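Local coordinates for protein nicotinate-nucleotide--dimethylbenzimidazole phosphoribosyltransferase (Thermus thermophilus HB8, PDB 1WX1) that probably transfers the phosphoribosyl group of nicotinate mononucleotide to 5,6-dimethylbenzimidazole, forming alpha-ribazole 5'-phosphate for cobalamin biosynthesis, at residues A[169-174]-A[228-233]; A[50-55]-A[234-239]; A[177-182]-A[257-262]; A[247-252]-A[288-293]; A[73-78]-A[96-101]. One frame throughout, in Å; residues are numbered along the deposited sequence.

The five contacts run through one alpha/beta domain built on a parallel sheet. Contacts 2 and 5 lie on opposite faces of the sheet at adjacent strands, 47-54 and 94-100, with centres 12 Å apart. Helix 228-242 serves both contact 1 and contact 2 (centres 10 Å apart), and helix 167-179 links contact 1 to contact 3, also 10 Å away. Contact 4 follows at strand 247-249, where its leucines meet those of contact 3 at centres 12 Å apart. Contact 5 is nearest to the predicted proton acceptor Glu304: the side chain of Phe78 is about 4 Å from that of Glu304, whereas that of Ala52 in contact 2 is about 10 Å from it.

Contact 1: residues A[169-174]-A[228-233]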
# COMPACT_ATOMS: atom_id res chain seq x y z
N THR A 169 -15.12 -13.06 -17.86
CA THR A 169 -16.46 -13.18 -18.39
C THR A 169 -17.26 -14.07 -17.43
O THR A 169 -18.39 -13.75 -17.08
CB THR A 169 -16.46 -13.79 -19.81
OG1 THR A 169 -15.80 -12.89 -20.70
CG2 THR A 169 -17.88 -14.01 -20.31
N ALA A 170 -16.65 -15.17 -17.00
CA ALA A 170 -17.30 -16.07 -16.05
C ALA A 170 -17.54 -15.33 -14.73
O ALA A 170 -18.57 -15.52 -14.08
CB ALA A 170 -16.43 -17.31 -15.80
N ALA A 171 -16.58 -14.49 -14.35
CA ALA A 171 -16.71 -13.72 -13.11
C ALA A 171 -17.86 -12.71 -13.23
O ALA A 171 -18.59 -12.49 -12.27
CB ALA A 171 -15.40 -12.99 -12.81
N ALA A 172 -18.01 -12.12 -14.41
CA ALA A 172 -19.07 -11.15 -14.65
C ALA A 172 -20.43 -11.84 -14.57
O ALA A 172 -21.38 -11.30 -13.99
CB ALA A 172 -18.90 -10.49 -16.01
N ALA A 173 -20.53 -13.03 -15.15
CA ALA A 173 -21.77 -13.79 -15.15
C ALA A 173 -22.16 -14.18 -13.73
O ALA A 173 -23.31 -13.99 -13.31
CB ALA A 173 -21.63 -15.03 -16.02
N LEU A 174 -21.20 -14.72 -12.99
CA LEU A 174 -21.44 -15.14 -11.62
C LEU A 174 -21.81 -13.94 -10.74
O LEU A 174 -22.71 -14.03 -9.91
CB LEU A 174 -20.20 -15.83 -11.05
CG LEU A 174 -20.30 -16.31 -9.60
CD1 LEU A 174 -21.49 -17.26 -9.45
CD2 LEU A 174 -19.01 -17.01 -9.19
N LEU A 228 -14.65 -23.04 -12.79
CA LEU A 228 -14.17 -23.97 -11.77
C LEU A 228 -13.28 -23.32 -10.71
O LEU A 228 -13.44 -23.60 -9.52
CB LEU A 228 -13.41 -25.12 -12.43
CG LEU A 228 -14.31 -26.04 -13.26
CD1 LEU A 228 -13.49 -26.72 -14.34
CD2 LEU A 228 -14.98 -27.07 -12.34
N GLU A 229 -12.36 -22.46 -11.13
CA GLU A 229 -11.46 -21.82 -10.19
C GLU A 229 -12.21 -20.79 -9.35
O GLU A 229 -11.80 -20.48 -8.23
CB GLU A 229 -10.27 -21.16 -10.92
CG GLU A 229 -10.53 -19.79 -11.51
CD GLU A 229 -11.13 -19.84 -12.90
OE1 GLU A 229 -11.97 -20.74 -13.15
OE2 GLU A 229 -10.78 -18.98 -13.73
N LEU A 230 -13.31 -20.26 -9.87
CA LEU A 230 -14.09 -19.28 -9.11
C LEU A 230 -14.78 -19.99 -7.95
O LEU A 230 -14.87 -19.46 -6.84
CB LEU A 230 -15.14 -18.60 -10.01
CG LEU A 230 -14.61 -17.88 -11.27
CD1 LEU A 230 -15.76 -17.11 -11.93
CD2 LEU A 230 -13.49 -16.91 -10.90
N VAL A 231 -15.26 -21.20 -8.21
CA VAL A 231 -15.91 -22.00 -7.18
C VAL A 231 -14.85 -22.47 -6.18
O VAL A 231 -15.09 -22.51 -4.97
CB VAL A 231 -16.61 -23.23 -7.80
CG1 VAL A 231 -17.20 -24.11 -6.71
CG2 VAL A 231 -17.71 -22.75 -8.75
N ALA A 232 -13.67 -22.82 -6.68
CA ALA A 232 -12.58 -23.25 -5.81
C ALA A 232 -12.19 -22.08 -4.90
O ALA A 232 -11.86 -22.28 -3.72
CB ALA A 232 -11.37 -23.69 -6.64
N ILE A 233 -12.23 -20.87 -5.44
CA ILE A 233 -11.89 -19.69 -4.66
C ILE A 233 -12.87 -19.52 -3.51
O ILE A 233 -12.49 -19.13 -2.41
CB ILE A 233 -11.81 -18.45 -5.58
CG1 ILE A 233 -10.50 -18.52 -6.38
CG2 ILE A 233 -11.89 -17.16 -4.76
CD1 ILE A 233 -10.42 -17.56 -7.55
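A buried, wholly apolar helix-helix contact joins Ala170, Ala171 and Leu174 of helix 167-179 to Leu230 near the start of helix 228-242. The two segments cross at -58°, with their axes 10.4 Å apart at the closest point. Every close approach is made by one methyl: Leu230 CD1 is laid over the peptide between Ala170 and Ala171, 3.7 Å from Ala171 N and 3.8 Å from Ala170 C. The alanine methyls flank it, Ala170 CB at 3.9 Å from Leu230 CD1 and Ala171 CB somewhat farther off, so the end of a long side chain rests against the small residues of the facing helix. Leu230 gets there because its CG lies anti to the carbonyl carbon (chi1 -57°) and the chain then runs on extended to CD1. In the Rossmann-like alpha/beta arrangement of this enzyme, helix 228-242 rests on the sheet through strand 47-54, and helix 167-179 forms an outer layer over it. From the next turn of that outer helix, Leu174 CD2 closes in on Leu230 CD1 at 4.3 Å. Pro253 also touches Leu230, while Phe252, likewise at the start of helix 252-264, covers Ala171 and Ala172. Beside this apolar patch, the carboxylate of Glu229 accepts hydrogen bonds at OE2 from His56 NE2 and Asn167 ND2.

Contact 2: residues A[50-55]-A[234-239]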
# COMPACT_ATOMS: atom_id res chain seq x y z
N VAL A 50 -3.47 -18.75 -2.28
CA VAL A 50 -3.73 -19.96 -3.04
C VAL A 50 -4.28 -19.49 -4.37
O VAL A 50 -5.34 -18.85 -4.43
CB VAL A 50 -4.76 -20.87 -2.35
CG1 VAL A 50 -5.05 -22.09 -3.24
CG2 VAL A 50 -4.23 -21.33 -0.99
N VAL A 51 -3.54 -19.76 -5.43
CA VAL A 51 -3.94 -19.36 -6.77
C VAL A 51 -4.65 -20.53 -7.44
O VAL A 51 -4.02 -21.54 -7.74
CB VAL A 51 -2.71 -18.96 -7.62
CG1 VAL A 51 -3.15 -18.42 -8.98
CG2 VAL A 51 -1.88 -17.92 -6.86
N ALA A 52 -5.95 -20.38 -7.67
CA ALA A 52 -6.75 -21.42 -8.31
C ALA A 52 -6.76 -21.20 -9.82
O ALA A 52 -6.96 -20.08 -10.29
CB ALA A 52 -8.17 -21.39 -7.76
N ALA A 53 -6.54 -22.27 -10.58
CA ALA A 53 -6.49 -22.16 -12.03
C ALA A 53 -7.39 -23.16 -12.74
O ALA A 53 -7.52 -24.31 -12.33
CB ALA A 53 -5.05 -22.35 -12.51
N ALA A 54 -8.00 -22.70 -13.83
CA ALA A 54 -8.88 -23.54 -14.63
C ALA A 54 -9.16 -22.81 -15.94
O ALA A 54 -9.07 -21.59 -16.01
CB ALA A 54 -10.18 -23.82 -13.89
N ASP A 55 -9.51 -23.57 -16.97
CA ASP A 55 -9.83 -22.98 -18.25
C ASP A 55 -11.32 -22.79 -18.44
O ASP A 55 -12.13 -23.37 -17.71
CB ASP A 55 -9.21 -23.80 -19.38
CG ASP A 55 -7.75 -23.45 -19.59
OD1 ASP A 55 -6.88 -24.34 -19.47
OD2 ASP A 55 -7.48 -22.26 -19.86
N ALA A 234 -14.14 -19.82 -3.76
CA ALA A 234 -15.14 -19.74 -2.70
C ALA A 234 -14.75 -20.73 -1.60
O ALA A 234 -14.89 -20.45 -0.40
CB ALA A 234 -16.51 -20.08 -3.25
N GLY A 235 -14.25 -21.90 -2.00
CA GLY A 235 -13.83 -22.91 -1.05
C GLY A 235 -12.64 -22.45 -0.22
O GLY A 235 -12.56 -22.72 0.98
N ILE A 236 -11.71 -21.76 -0.87
CA ILE A 236 -10.53 -21.25 -0.18
C ILE A 236 -10.96 -20.30 0.94
O ILE A 236 -10.49 -20.41 2.07
CB ILE A 236 -9.60 -20.51 -1.17
CG1 ILE A 236 -8.98 -21.52 -2.13
CG2 ILE A 236 -8.52 -19.72 -0.41
CD1 ILE A 236 -8.32 -20.90 -3.36
N TYR A 237 -11.88 -19.38 0.62
CA TYR A 237 -12.35 -18.42 1.62
C TYR A 237 -13.21 -19.05 2.71
O TYR A 237 -13.12 -18.66 3.88
CB TYR A 237 -13.09 -17.26 0.94
CG TYR A 237 -12.16 -16.28 0.23
CD1 TYR A 237 -12.34 -15.98 -1.12
CD2 TYR A 237 -11.11 -15.67 0.91
CE1 TYR A 237 -11.49 -15.10 -1.78
CE2 TYR A 237 -10.25 -14.78 0.26
CZ TYR A 237 -10.45 -14.50 -1.09
OH TYR A 237 -9.59 -13.65 -1.75
N LEU A 238 -14.04 -20.03 2.35
CA LEU A 238 -14.88 -20.70 3.34
C LEU A 238 -14.01 -21.40 4.38
O LEU A 238 -14.31 -21.38 5.58
CB LEU A 238 -15.79 -21.73 2.66
CG LEU A 238 -16.96 -21.17 1.84
CD1 LEU A 238 -17.67 -22.31 1.13
CD2 LEU A 238 -17.92 -20.41 2.76
N GLU A 239 -12.92 -22.01 3.92
CA GLU A 239 -12.00 -22.72 4.80
C GLU A 239 -11.24 -21.73 5.68
O GLU A 239 -11.04 -21.97 6.88
CB GLU A 239 -11.01 -23.54 3.97
CG GLU A 239 -10.09 -24.46 4.79
CD GLU A 239 -10.83 -25.60 5.47
OE1 GLU A 239 -11.91 -25.99 4.98
OE2 GLU A 239 -10.32 -26.12 6.49
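No ring or other flat side chain enters the contact, in which Val50 and Ala52 of the sheet meet Ile236 of helix 228-242 through aliphatic carbons alone. The one aromatic group of the helical segment, Tyr237, is turned to another side, where its hydroxyl is hydrogen-bonded to Val248 O. Ile236 reaches down to the strand with its longer branch. CG1 is placed beside the backbone N (chi1 -69°), and CD1 extends from it to lie 3.5 Å from Val50 CG1, which is tighter than usual for two methyl carbons. Val50 CB is 3.7 Å from Ile236 CD1, and the two side chains cross obliquely. Ala52, two residues along on the same face of the strand, adds a looser touch, its CB 4.4 Å from Ile236 CD1. Val51, between them, points to the other face. All three touching residues are buried, and the small Ala52 also meets Glu229 and Ile233 of the same helix. Strand 47-54 lies between strands 94-100 and 157-163 in the parallel sheet; helix 133-152 lies beside helix 228-242 on this face and covers Val50 through Ala146, while helix 252-264 packs against another side of helix 228-242.

Contact 3: residues A[177-182]-A[257-262]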
# COMPACT_ATOMS: atom_id res chain seq x y z
N ALA A 177 -25.33 -12.76 -11.65
CA ALA A 177 -26.31 -13.72 -11.15
C ALA A 177 -26.52 -13.63 -9.64
O ALA A 177 -27.66 -13.61 -9.17
CB ALA A 177 -25.89 -15.14 -11.54
N LEU A 178 -25.43 -13.56 -8.88
CA LEU A 178 -25.51 -13.48 -7.43
C LEU A 178 -26.05 -12.14 -6.92
O LEU A 178 -26.75 -12.10 -5.92
CB LEU A 178 -24.14 -13.73 -6.80
CG LEU A 178 -23.49 -15.08 -7.09
CD1 LEU A 178 -22.15 -15.17 -6.36
CD2 LEU A 178 -24.41 -16.19 -6.64
N LEU A 179 -25.70 -11.06 -7.60
CA LEU A 179 -26.13 -9.73 -7.18
C LEU A 179 -27.36 -9.21 -7.93
O LEU A 179 -27.89 -8.16 -7.59
CB LEU A 179 -24.99 -8.74 -7.33
CG LEU A 179 -23.69 -9.07 -6.59
CD1 LEU A 179 -22.71 -7.94 -6.78
CD2 LEU A 179 -23.97 -9.28 -5.10
N GLY A 180 -27.79 -9.95 -8.95
CA GLY A 180 -28.94 -9.54 -9.73
C GLY A 180 -28.68 -8.29 -10.55
O GLY A 180 -29.57 -7.46 -10.74
N LEU A 181 -27.45 -8.16 -11.04
CA LEU A 181 -27.08 -7.01 -11.85
C LEU A 181 -27.15 -7.34 -13.34
O LEU A 181 -27.12 -8.50 -13.73
CB LEU A 181 -25.66 -6.56 -11.50
CG LEU A 181 -25.43 -6.02 -10.09
CD1 LEU A 181 -23.96 -5.74 -9.87
CD2 LEU A 181 -26.26 -4.75 -9.90
N PRO A 182 -27.25 -6.31 -14.19
CA PRO A 182 -27.32 -6.50 -15.64
C PRO A 182 -25.91 -6.62 -16.21
O PRO A 182 -24.94 -6.18 -15.58
CB PRO A 182 -28.01 -5.23 -16.11
CG PRO A 182 -27.40 -4.20 -15.21
CD PRO A 182 -27.44 -4.88 -13.85
N GLY A 257 -15.51 -15.00 -6.59
CA GLY A 257 -15.48 -16.23 -5.81
C GLY A 257 -15.86 -15.94 -4.37
O GLY A 257 -16.57 -16.72 -3.73
N ALA A 258 -15.40 -14.82 -3.83
CA ALA A 258 -15.72 -14.45 -2.46
C ALA A 258 -17.22 -14.19 -2.29
O ALA A 258 -17.80 -14.51 -1.25
CB ALA A 258 -14.93 -13.22 -2.05
N LEU A 259 -17.85 -13.61 -3.31
CA LEU A 259 -19.29 -13.33 -3.26
C LEU A 259 -20.05 -14.64 -3.14
O LEU A 259 -21.05 -14.74 -2.41
CB LEU A 259 -19.74 -12.58 -4.53
CG LEU A 259 -19.34 -11.11 -4.63
CD1 LEU A 259 -19.79 -10.55 -5.97
CD2 LEU A 259 -19.98 -10.32 -3.49
N LEU A 260 -19.58 -15.66 -3.87
CA LEU A 260 -20.22 -16.96 -3.82
C LEU A 260 -20.10 -17.54 -2.41
O LEU A 260 -21.07 -18.08 -1.86
CB LEU A 260 -19.57 -17.91 -4.83
CG LEU A 260 -20.08 -19.36 -4.83
CD1 LEU A 260 -21.60 -19.38 -4.99
CD2 LEU A 260 -19.41 -20.14 -5.95
N ALA A 261 -18.92 -17.42 -1.82
CA ALA A 261 -18.67 -17.92 -0.47
C ALA A 261 -19.59 -17.18 0.52
O ALA A 261 -20.17 -17.79 1.41
CB ALA A 261 -17.20 -17.71 -0.09
N TRP A 262 -19.69 -15.87 0.34
CA TRP A 262 -20.52 -15.03 1.19
C TRP A 262 -21.98 -15.48 1.13
O TRP A 262 -22.67 -15.54 2.15
CB TRP A 262 -20.39 -13.57 0.74
CG TRP A 262 -21.21 -12.60 1.52
CD1 TRP A 262 -21.39 -12.57 2.88
CD2 TRP A 262 -21.92 -11.47 1.00
NE1 TRP A 262 -22.18 -11.50 3.23
CE2 TRP A 262 -22.54 -10.81 2.09
CE3 TRP A 262 -22.14 -10.97 -0.29
CZ2 TRP A 262 -23.30 -9.66 1.95
CZ3 TRP A 262 -22.91 -9.81 -0.44
CH2 TRP A 262 -23.50 -9.19 0.67
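Leu178 makes the tight part of this contact, driving CD1 against the backbone of helix 252-264. That methyl is 3.6 Å from Leu260 N and 3.9 Å from Leu259 C, so it covers the peptide joining the two leucines. Their CB atoms border it, Leu259 CB at 4.0 Å and Leu260 CB at 4.1 Å from Leu178 CD1. With CG anti to the backbone N (chi1 176°), Leu260 sends its branch toward helices 218-225 and 228-242, leaving Leu178 CD1 to meet its N and CB. The looser part is made by the next residue, Leu179, the last of helix 167-179. There Leu179 and Leu259 cross at about a right angle and meet through their CD1 methyls, 4.0 Å apart; both residues also touch helix 281-290, which fills in beside them. The contact thus joins two helices that pack beside one another in the alpha/beta fold, at the point where the first of them ends: Gly180 leaves helical geometry with a positive phi of 68°, and Pro182 is the N-cap of the short helix 183-186. These residues lead toward solvent, Gly180 and Pro182 being exposed; Leu178 and Leu179 are partly exposed, whereas Leu259 and Leu260 are buried. Trp262, one turn beyond Leu259, directs its indole toward the end of helix 281-290, where it packs on Leu290.

Contact 4: residues A[247-252]-A[288-293]; sequences LVLDGF and EALGLR
A Schellman motif closes helix 281-290 here, and the two leucines flanking its glycine, Leu290 and Leu292, are the residues that grip Leu249 at the end of strand 247-249. Gly291 is the C-prime residue of the motif, with a positive phi of 69°; Leu292 N bonds to Leu287 O, and Gly291 N makes a weak bond to Glu288 O. As the chain turns out of the helix at Gly291, both leucines come to bear on the same methyl. Leu249 CD1 is 3.7 Å from Leu292 CD1 and 4.0 Å from Leu290 CD1. The approaches differ: Leu249 and Leu290 meet end-on, while Leu292 comes in across Leu249. All three carry CG on the side of the backbone N (chi1 -64° in Leu249) and an extended chain out to CD1, so methyl meets methyl although the backbones stay well apart, the nearest CA atoms, those of Leu249 and Leu292, being 10.0 Å from each other. The interface is small and buried, and no hydrogen bond crosses it. Beyond Leu249 the strand ends: the Asp250 carboxylate takes hydrogen bonds from Gly305 N and Ala308 N, Gly305 being the residue after the predicted proton acceptor Glu304, and Gly251 is the N-cap of helix 252-264. That helix completes a beta-alpha-beta crossover to strand 272-274, the outermost strand within this chain on that side. Leu272 of that strand touches all three leucines, and Thr255 and Ala258 of the crossover helix pack on Leu249.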
# COMPACT_ATOMS: atom_id res chain seq x y z
N LEU A 247 -9.07 -12.64 5.86
CA LEU A 247 -9.07 -13.04 4.46
C LEU A 247 -8.90 -11.81 3.58
O LEU A 247 -9.57 -10.81 3.78
CB LEU A 247 -10.39 -13.75 4.13
CG LEU A 247 -10.78 -14.84 5.13
CD1 LEU A 247 -12.16 -15.37 4.80
CD2 LEU A 247 -9.74 -15.96 5.10
N VAL A 248 -8.01 -11.90 2.59
CA VAL A 248 -7.75 -10.77 1.71
C VAL A 248 -8.23 -11.00 0.28
O VAL A 248 -7.92 -12.02 -0.35
CB VAL A 248 -6.24 -10.45 1.67
CG1 VAL A 248 -6.01 -9.12 0.96
CG2 VAL A 248 -5.68 -10.41 3.09
N LEU A 249 -9.00 -10.04 -0.22
CA LEU A 249 -9.54 -10.11 -1.58
C LEU A 249 -8.56 -9.56 -2.60
O LEU A 249 -7.81 -8.63 -2.31
CB LEU A 249 -10.83 -9.28 -1.68
CG LEU A 249 -12.04 -9.70 -0.86
CD1 LEU A 249 -13.16 -8.68 -1.06
CD2 LEU A 249 -12.49 -11.10 -1.28
N ASP A 250 -8.58 -10.16 -3.79
CA ASP A 250 -7.74 -9.69 -4.87
C ASP A 250 -8.65 -8.94 -5.85
O ASP A 250 -9.42 -8.07 -5.44
CB ASP A 250 -7.04 -10.85 -5.58
CG ASP A 250 -6.04 -10.38 -6.63
OD1 ASP A 250 -5.33 -9.39 -6.35
OD2 ASP A 250 -5.97 -10.98 -7.73
N GLY A 251 -8.58 -9.30 -7.13
CA GLY A 251 -9.38 -8.61 -8.14
C GLY A 251 -10.79 -9.09 -8.40
O GLY A 251 -11.41 -9.74 -7.56
N PHE A 252 -11.28 -8.78 -9.60
CA PHE A 252 -12.64 -9.11 -10.03
C PHE A 252 -13.02 -10.60 -9.96
O PHE A 252 -14.02 -10.95 -9.34
CB PHE A 252 -12.85 -8.54 -11.46
CG PHE A 252 -14.27 -8.63 -11.96
CD1 PHE A 252 -14.54 -9.25 -13.18
CD2 PHE A 252 -15.32 -8.07 -11.24
CE1 PHE A 252 -15.85 -9.31 -13.68
CE2 PHE A 252 -16.63 -8.13 -11.73
CZ PHE A 252 -16.89 -8.75 -12.95
N GLU A 288 -18.71 -2.73 -3.23
CA GLU A 288 -19.82 -1.96 -2.65
C GLU A 288 -20.85 -2.93 -2.08
O GLU A 288 -21.39 -2.71 -1.00
CB GLU A 288 -20.45 -1.05 -3.72
CG GLU A 288 -19.58 0.13 -4.12
CD GLU A 288 -19.37 1.13 -2.97
OE1 GLU A 288 -20.34 1.80 -2.56
OE2 GLU A 288 -18.23 1.24 -2.48
N ALA A 289 -21.13 -4.01 -2.81
CA ALA A 289 -22.09 -5.00 -2.35
C ALA A 289 -21.61 -5.63 -1.04
O ALA A 289 -22.42 -6.00 -0.18
CB ALA A 289 -22.29 -6.08 -3.41
N LEU A 290 -20.30 -5.75 -0.90
CA LEU A 290 -19.71 -6.34 0.30
C LEU A 290 -19.51 -5.28 1.38
O LEU A 290 -19.28 -5.60 2.54
CB LEU A 290 -18.37 -7.00 -0.04
CG LEU A 290 -18.44 -8.34 -0.77
CD1 LEU A 290 -17.10 -8.67 -1.40
CD2 LEU A 290 -18.87 -9.43 0.20
N GLY A 291 -19.60 -4.01 0.99
CA GLY A 291 -19.42 -2.92 1.93
C GLY A 291 -17.97 -2.82 2.39
O GLY A 291 -17.70 -2.54 3.56
N LEU A 292 -17.04 -3.03 1.47
CA LEU A 292 -15.62 -2.98 1.79
C LEU A 292 -14.88 -1.86 1.07
O LEU A 292 -15.15 -1.56 -0.09
CB LEU A 292 -14.97 -4.32 1.45
CG LEU A 292 -15.56 -5.55 2.14
CD1 LEU A 292 -14.94 -6.82 1.56
CD2 LEU A 292 -15.29 -5.46 3.64
N ARG A 293 -13.92 -1.26 1.78
CA ARG A 293 -13.10 -0.19 1.21
C ARG A 293 -11.75 -0.78 0.81
O ARG A 293 -11.08 -1.41 1.61
CB ARG A 293 -12.88 0.92 2.24
CG ARG A 293 -11.98 2.04 1.76
CD ARG A 293 -11.72 3.04 2.88
NE ARG A 293 -10.92 4.19 2.45
CZ ARG A 293 -9.69 4.11 1.95
NH1 ARG A 293 -9.10 2.94 1.79
NH2 ARG A 293 -9.05 5.22 1.60

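Contact 5: residues A[73-78]-A[96-101]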
# COMPACT_ATOMS: atom_id res chain seq x y z
N GLN A 73 0.36 -22.48 -19.27
CA GLN A 73 1.71 -21.94 -19.33
C GLN A 73 1.98 -21.04 -18.13
O GLN A 73 3.08 -21.04 -17.58
CB GLN A 73 1.91 -21.16 -20.63
CG GLN A 73 1.64 -21.99 -21.88
CD GLN A 73 1.69 -21.16 -23.13
OE1 GLN A 73 1.36 -19.97 -23.12
NE2 GLN A 73 2.09 -21.78 -24.24
N MET A 74 0.97 -20.28 -17.71
CA MET A 74 1.15 -19.40 -16.56
C MET A 74 1.26 -20.21 -15.27
O MET A 74 1.98 -19.81 -14.36
CB MET A 74 0.01 -18.38 -16.47
CG MET A 74 0.20 -17.20 -17.42
SD MET A 74 1.74 -16.30 -17.10
CE MET A 74 1.44 -15.70 -15.42
N VAL A 75 0.56 -21.34 -15.20
CA VAL A 75 0.66 -22.18 -14.01
C VAL A 75 2.11 -22.65 -13.91
O VAL A 75 2.70 -22.63 -12.83
CB VAL A 75 -0.26 -23.41 -14.09
CG1 VAL A 75 0.14 -24.43 -13.02
CG2 VAL A 75 -1.71 -22.98 -13.85
N LEU A 76 2.68 -23.06 -15.03
CA LEU A 76 4.07 -23.50 -15.04
C LEU A 76 4.96 -22.34 -14.62
O LEU A 76 5.94 -22.52 -13.90
CB LEU A 76 4.46 -24.00 -16.43
CG LEU A 76 3.79 -25.32 -16.84
CD1 LEU A 76 4.14 -25.65 -18.28
CD2 LEU A 76 4.24 -26.44 -15.91
N ASN A 77 4.62 -21.13 -15.07
CA ASN A 77 5.38 -19.93 -14.73
C ASN A 77 5.33 -19.76 -13.20
O ASN A 77 6.35 -19.44 -12.59
CB ASN A 77 4.76 -18.70 -15.43
CG ASN A 77 5.70 -17.50 -15.48
OD1 ASN A 77 5.28 -16.38 -15.79
ND2 ASN A 77 6.98 -17.73 -15.19
N PHE A 78 4.16 -19.97 -12.61
CA PHE A 78 3.99 -19.86 -11.15
C PHE A 78 4.93 -20.84 -10.45
O PHE A 78 5.60 -20.48 -9.48
CB PHE A 78 2.56 -20.22 -10.71
CG PHE A 78 1.49 -19.28 -11.19
CD1 PHE A 78 0.18 -19.73 -11.34
CD2 PHE A 78 1.79 -17.96 -11.50
CE1 PHE A 78 -0.82 -18.87 -11.80
CE2 PHE A 78 0.79 -17.09 -11.96
CZ PHE A 78 -0.51 -17.56 -12.12
N VAL A 96 3.22 -19.20 -1.61
CA VAL A 96 2.41 -19.31 -2.81
C VAL A 96 2.05 -20.76 -3.08
O VAL A 96 2.93 -21.62 -3.15
CB VAL A 96 3.14 -18.75 -4.06
CG1 VAL A 96 2.28 -18.98 -5.31
CG2 VAL A 96 3.42 -17.26 -3.89
N TYR A 97 0.76 -21.04 -3.19
CA TYR A 97 0.29 -22.38 -3.50
C TYR A 97 -0.54 -22.28 -4.76
O TYR A 97 -1.25 -21.30 -4.96
CB TYR A 97 -0.60 -22.94 -2.38
CG TYR A 97 0.08 -23.06 -1.04
CD1 TYR A 97 0.11 -21.99 -0.15
CD2 TYR A 97 0.70 -24.25 -0.66
CE1 TYR A 97 0.73 -22.10 1.09
CE2 TYR A 97 1.34 -24.37 0.58
CZ TYR A 97 1.35 -23.29 1.45
OH TYR A 97 1.97 -23.40 2.66
N VAL A 98 -0.45 -23.30 -5.62
CA VAL A 98 -1.21 -23.31 -6.86
C VAL A 98 -2.16 -24.50 -6.83
O VAL A 98 -1.79 -25.59 -6.40
CB VAL A 98 -0.29 -23.43 -8.10
CG1 VAL A 98 -1.12 -23.38 -9.38
CG2 VAL A 98 0.72 -22.29 -8.10
N LEU A 99 -3.39 -24.29 -7.28
CA LEU A 99 -4.39 -25.34 -7.30
C LEU A 99 -4.97 -25.48 -8.70
O LEU A 99 -5.53 -24.53 -9.25
CB LEU A 99 -5.52 -25.01 -6.31
CG LEU A 99 -6.81 -25.83 -6.41
CD1 LEU A 99 -6.55 -27.26 -5.98
CD2 LEU A 99 -7.90 -25.20 -5.53
N ASP A 100 -4.81 -26.66 -9.28
CA ASP A 100 -5.37 -26.92 -10.61
C ASP A 100 -6.71 -27.62 -10.41
O ASP A 100 -6.74 -28.76 -9.96
CB ASP A 100 -4.45 -27.82 -11.44
CG ASP A 100 -5.12 -28.32 -12.73
OD1 ASP A 100 -4.63 -29.31 -13.31
OD2 ASP A 100 -6.13 -27.72 -13.16
N VAL A 101 -7.80 -26.93 -10.72
CA VAL A 101 -9.11 -27.55 -10.62
C VAL A 101 -9.72 -27.73 -12.00
O VAL A 101 -10.81 -28.28 -12.13
CB VAL A 101 -10.11 -26.73 -9.75
CG1 VAL A 101 -9.83 -26.97 -8.27
CG2 VAL A 101 -10.04 -25.25 -10.10
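Val98 is held between Val75 and Phe78, which lie one turn apart on helix 70-79. Its two methyls are shared out: CG1 is 4.0 Å from Val75 CG1, the two valines meeting at a slant, and CG2 is 3.8 Å from Phe78 CB. The same Val98 CG2 lies 4.2 Å from Phe78 CD1, approaching the ring obliquely, and the two side chains are roughly perpendicular. This division follows from the rotation of Val98, whose CG1 is anti to the backbone N (chi1 -178°) while CG2 sits next to that N. Met74 O, which accepts the backbone bond of Phe78 N one turn on, lies 3.2 Å above the Phe78 ring plane, offset toward the rim. In the next shell, the Phe78 side chain touches Ala83, Val51 of the adjoining strand and the predicted proton acceptor Glu304, which places the contact beside the predicted active site. Farther out, Gln73 and Asn77 hydrogen-bond to Ser333 and Thr17 of the second subunit, so the helix joins sheet to dimer interface. Helix 70-79 belongs to the beta-alpha-beta connection between strands 47-54 and 94-100, parallel neighbours in the sheet, and covers the face opposite helices 133-152 and 228-242, toward which Leu99 is turned.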